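Local coordinates for protein 1-carboxybiuret hydrolase subunit AtzE (Pseudomonas sp., PDB 6C62) that hydrolyses 1-carboxybiuret to urea-1,3-dicarboxylate and ammonia, a step in the bacterial degradation of the herbicide atrazine, at residues Gly183-Lys188 / Ala413-Pro418. Sequence-based numbering, arbitrary orientation.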
ATOM      1  N   GLY A 183       8.406 -15.284  30.875  1.00 12.39           N
ATOM      2  CA  GLY A 183       7.842 -16.561  31.126  1.00 12.09           C
ATOM      3  C   GLY A 183       6.328 -16.573  31.226  1.00 11.88           C
ATOM      4  O   GLY A 183       5.767 -17.225  32.113  1.00 12.29           O
ATOM      5  N   VAL A 184       5.654 -15.931  30.266  1.00 11.36           N
ATOM      6  CA  VAL A 184       4.216 -15.971  30.239  1.00 11.05           C
ATOM      7  C   VAL A 184       3.758 -16.263  28.806  1.00 10.41           C
ATOM      8  O   VAL A 184       4.584 -16.387  27.897  1.00 10.56           O
ATOM      9  CB  VAL A 184       3.595 -14.645  30.741  1.00 11.35           C
ATOM     10  CG1 VAL A 184       4.051 -14.320  32.171  1.00 12.68           C
ATOM     11  CG2 VAL A 184       3.947 -13.475  29.809  1.00 11.31           C
ATOM     12  N   TRP A 185       2.450 -16.429  28.642  1.00  9.91           N
ATOM     13  CA  TRP A 185       1.872 -16.802  27.368  1.00  9.94           C
ATOM     14  C   TRP A 185       1.594 -15.530  26.545  1.00 10.00           C
ATOM     15  O   TRP A 185       1.198 -14.515  27.094  1.00  9.86           O
ATOM     16  CB  TRP A 185       0.556 -17.578  27.532  1.00  9.87           C
ATOM     17  CG  TRP A 185       0.729 -18.929  28.092  1.00 10.44           C
ATOM     18  CD1 TRP A 185       0.808 -19.285  29.434  1.00 10.83           C
ATOM     19  CD2 TRP A 185       0.865 -20.136  27.358  1.00 11.09           C
ATOM     20  NE1 TRP A 185       0.977 -20.649  29.551  1.00 11.14           N
ATOM     21  CE2 TRP A 185       1.010 -21.191  28.295  1.00 10.80           C
ATOM     22  CE3 TRP A 185       0.924 -20.430  25.999  1.00 11.30           C
ATOM     23  CZ2 TRP A 185       1.205 -22.511  27.901  1.00 12.05           C
ATOM     24  CZ3 TRP A 185       1.109 -21.737  25.625  1.00 12.32           C
ATOM     25  CH2 TRP A 185       1.231 -22.754  26.562  1.00 12.52           C
ATOM     26  N   GLY A 186       1.796 -15.603  25.233  1.00  9.99           N
ATOM     27  CA  GLY A 186       1.415 -14.514  24.344  1.00 10.25           C
ATOM     28  C   GLY A 186       0.846 -15.043  23.041  1.00 10.93           C
ATOM     29  O   GLY A 186       1.204 -16.170  22.590  1.00 10.36           O
ATOM     30  N   LEU A 187      -0.041 -14.239  22.443  1.00 10.47           N
ATOM     31  CA  LEU A 187      -0.619 -14.527  21.184  1.00 11.51           C
ATOM     32  C   LEU A 187      -0.530 -13.287  20.313  1.00 11.54           C
ATOM     33  O   LEU A 187      -1.081 -12.222  20.672  1.00 10.09           O
ATOM     34  CB  LEU A 187      -2.101 -14.926  21.350  1.00 12.27           C
ATOM     35  CG  LEU A 187      -2.958 -15.002  20.059  1.00 13.33           C
ATOM     36  CD1 LEU A 187      -2.473 -16.105  19.150  1.00 13.63           C
ATOM     37  CD2 LEU A 187      -4.439 -15.187  20.398  1.00 13.12           C
ATOM     38  N   LYS A 188       0.143 -13.417  19.182  1.00 11.39           N
ATOM     39  CA  LYS A 188       0.130 -12.390  18.130  1.00 11.11           C
ATOM     40  C   LYS A 188      -0.759 -12.966  17.073  1.00 10.35           C
ATOM     41  O   LYS A 188      -0.348 -13.890  16.386  1.00 10.62           O
ATOM     42  CB  LYS A 188       1.516 -12.158  17.589  1.00 11.72           C
ATOM     43  CG  LYS A 188       1.516 -11.065  16.531  1.00 12.11           C
ATOM     44  CD  LYS A 188       2.697 -11.094  15.557  1.00 12.63           C
ATOM     45  CE  LYS A 188       2.739 -12.296  14.659  1.00 12.96           C
ATOM     46  NZ  LYS A 188       1.612 -12.285  13.720  1.00 13.17           N
ATOM     47  N   ALA A 413       3.265 -17.723  21.717  1.00 10.74           N
ATOM     48  CA  ALA A 413       4.530 -17.770  22.435  1.00 11.94           C
ATOM     49  C   ALA A 413       4.314 -18.522  23.765  1.00 12.14           C
ATOM     50  O   ALA A 413       3.564 -18.092  24.627  1.00 12.74           O
ATOM     51  CB  ALA A 413       5.091 -16.399  22.688  1.00 12.49           C
ATOM     52  N   ALA A 414       4.865 -19.715  23.820  1.00 12.48           N
ATOM     53  CA  ALA A 414       4.686 -20.631  24.940  1.00 12.40           C
ATOM     54  C   ALA A 414       5.916 -20.566  25.877  1.00 12.91           C
ATOM     55  O   ALA A 414       7.050 -20.720  25.414  1.00 12.43           O
ATOM     56  CB  ALA A 414       4.524 -22.048  24.422  1.00 12.47           C
ATOM     57  N   PRO A 415       5.702 -20.337  27.180  1.00 12.17           N
ATOM     58  CA  PRO A 415       6.815 -20.139  28.129  1.00 13.19           C
ATOM     59  C   PRO A 415       7.424 -21.492  28.585  1.00 15.29           C
ATOM     60  O   PRO A 415       6.664 -22.385  28.960  1.00 18.71           O
ATOM     61  CB  PRO A 415       6.162 -19.403  29.285  1.00 12.53           C
ATOM     62  CG  PRO A 415       4.743 -19.909  29.270  1.00 12.32           C
ATOM     63  CD  PRO A 415       4.395 -20.135  27.810  1.00 12.89           C
ATOM     64  N   THR A 416       8.733 -21.656  28.426  1.00 16.90           N
ATOM     65  CA  THR A 416       9.458 -22.854  28.840  1.00 19.06           C
ATOM     66  C   THR A 416      10.659 -22.474  29.712  1.00 21.32           C
ATOM     67  O   THR A 416      11.027 -21.273  29.842  1.00 20.50           O
ATOM     68  CB  THR A 416       9.969 -23.684  27.644  1.00 20.38           C
ATOM     69  OG1 THR A 416      11.084 -23.030  27.081  1.00 19.94           O
ATOM     70  CG2 THR A 416       8.905 -23.862  26.537  1.00 19.66           C
ATOM     71  N   TRP A 417      11.229 -23.493  30.367  1.00 21.94           N
ATOM     72  CA  TRP A 417      12.177 -23.284  31.455  1.00 21.98           C
ATOM     73  C   TRP A 417      13.367 -24.222  31.206  1.00 27.18           C
ATOM     74  O   TRP A 417      13.448 -25.263  31.810  1.00 26.39           O
ATOM     75  CB  TRP A 417      11.513 -23.531  32.807  1.00 21.47           C
ATOM     76  CG  TRP A 417      10.402 -22.533  33.049  1.00 20.59           C
ATOM     77  CD1 TRP A 417       9.106 -22.644  32.652  1.00 20.71           C
ATOM     78  CD2 TRP A 417      10.517 -21.279  33.680  1.00 19.65           C
ATOM     79  NE1 TRP A 417       8.397 -21.544  33.032  1.00 20.31           N
ATOM     80  CE2 TRP A 417       9.243 -20.672  33.654  1.00 20.06           C
ATOM     81  CE3 TRP A 417      11.590 -20.570  34.254  1.00 21.63           C
ATOM     82  CZ2 TRP A 417       9.005 -19.399  34.197  1.00 20.02           C
ATOM     83  CZ3 TRP A 417      11.338 -19.320  34.825  1.00 19.75           C
ATOM     84  CH2 TRP A 417      10.058 -18.752  34.777  1.00 20.10           C
ATOM     85  N   PRO A 418      14.262 -23.856  30.272  1.00 31.12           N
ATOM     86  CA  PRO A 418      15.409 -24.734  29.989  1.00 33.00           C
ATOM     87  C   PRO A 418      16.460 -24.788  31.152  1.00 32.78           C
ATOM     88  O   PRO A 418      16.623 -23.835  31.932  1.00 28.04           O
ATOM     89  CB  PRO A 418      15.970 -24.177  28.660  1.00 30.46           C
ATOM     90  CG  PRO A 418      15.571 -22.735  28.671  1.00 31.03           C
ATOM     91  CD  PRO A 418      14.343 -22.578  29.540  1.00 31.84           C
TER
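Gly186 and Ala413 form an antiparallel hydrogen-bonded pair that joins strands 185-188 and 411-416. These are neighbouring strands near the middle of the mixed sheet of the amidase fold. The segments 185-188 and 413-416 run at 162°, close to antiparallel. Gly186 N donates to Ala413 O at 3.1 Å. The return bond, from Ala413 N to Gly186 O, is shorter, 2.7 Å. Ala413 O also receives a CA-H...O contact from Trp185. On the far side of 185-188, Trp185 and Leu187 bond through their backbones to strand 208-213.

Trp185 carries the side-chain contact. Its CG lies beside the backbone N, anti to the carbonyl carbon (chi1 -69°). The side chains of Trp185 and Pro415 cross at about a right angle. Trp185 CZ3 meets Ala414 CB at 3.6 Å. The indole also touches Val216 and Leu219 of helix 216-226. Pro415 CB rests 3.4 Å from C of Gly183, the first residue after helix 176-182. The pair lies deep in the chain: Gly186 lies about 11 Å from the side chain of Ser174, the probable acyl-ester nucleophile. Pro415 CD sits over one indole face, 3.6 Å from the centroid of the Trp185 five-membered ring.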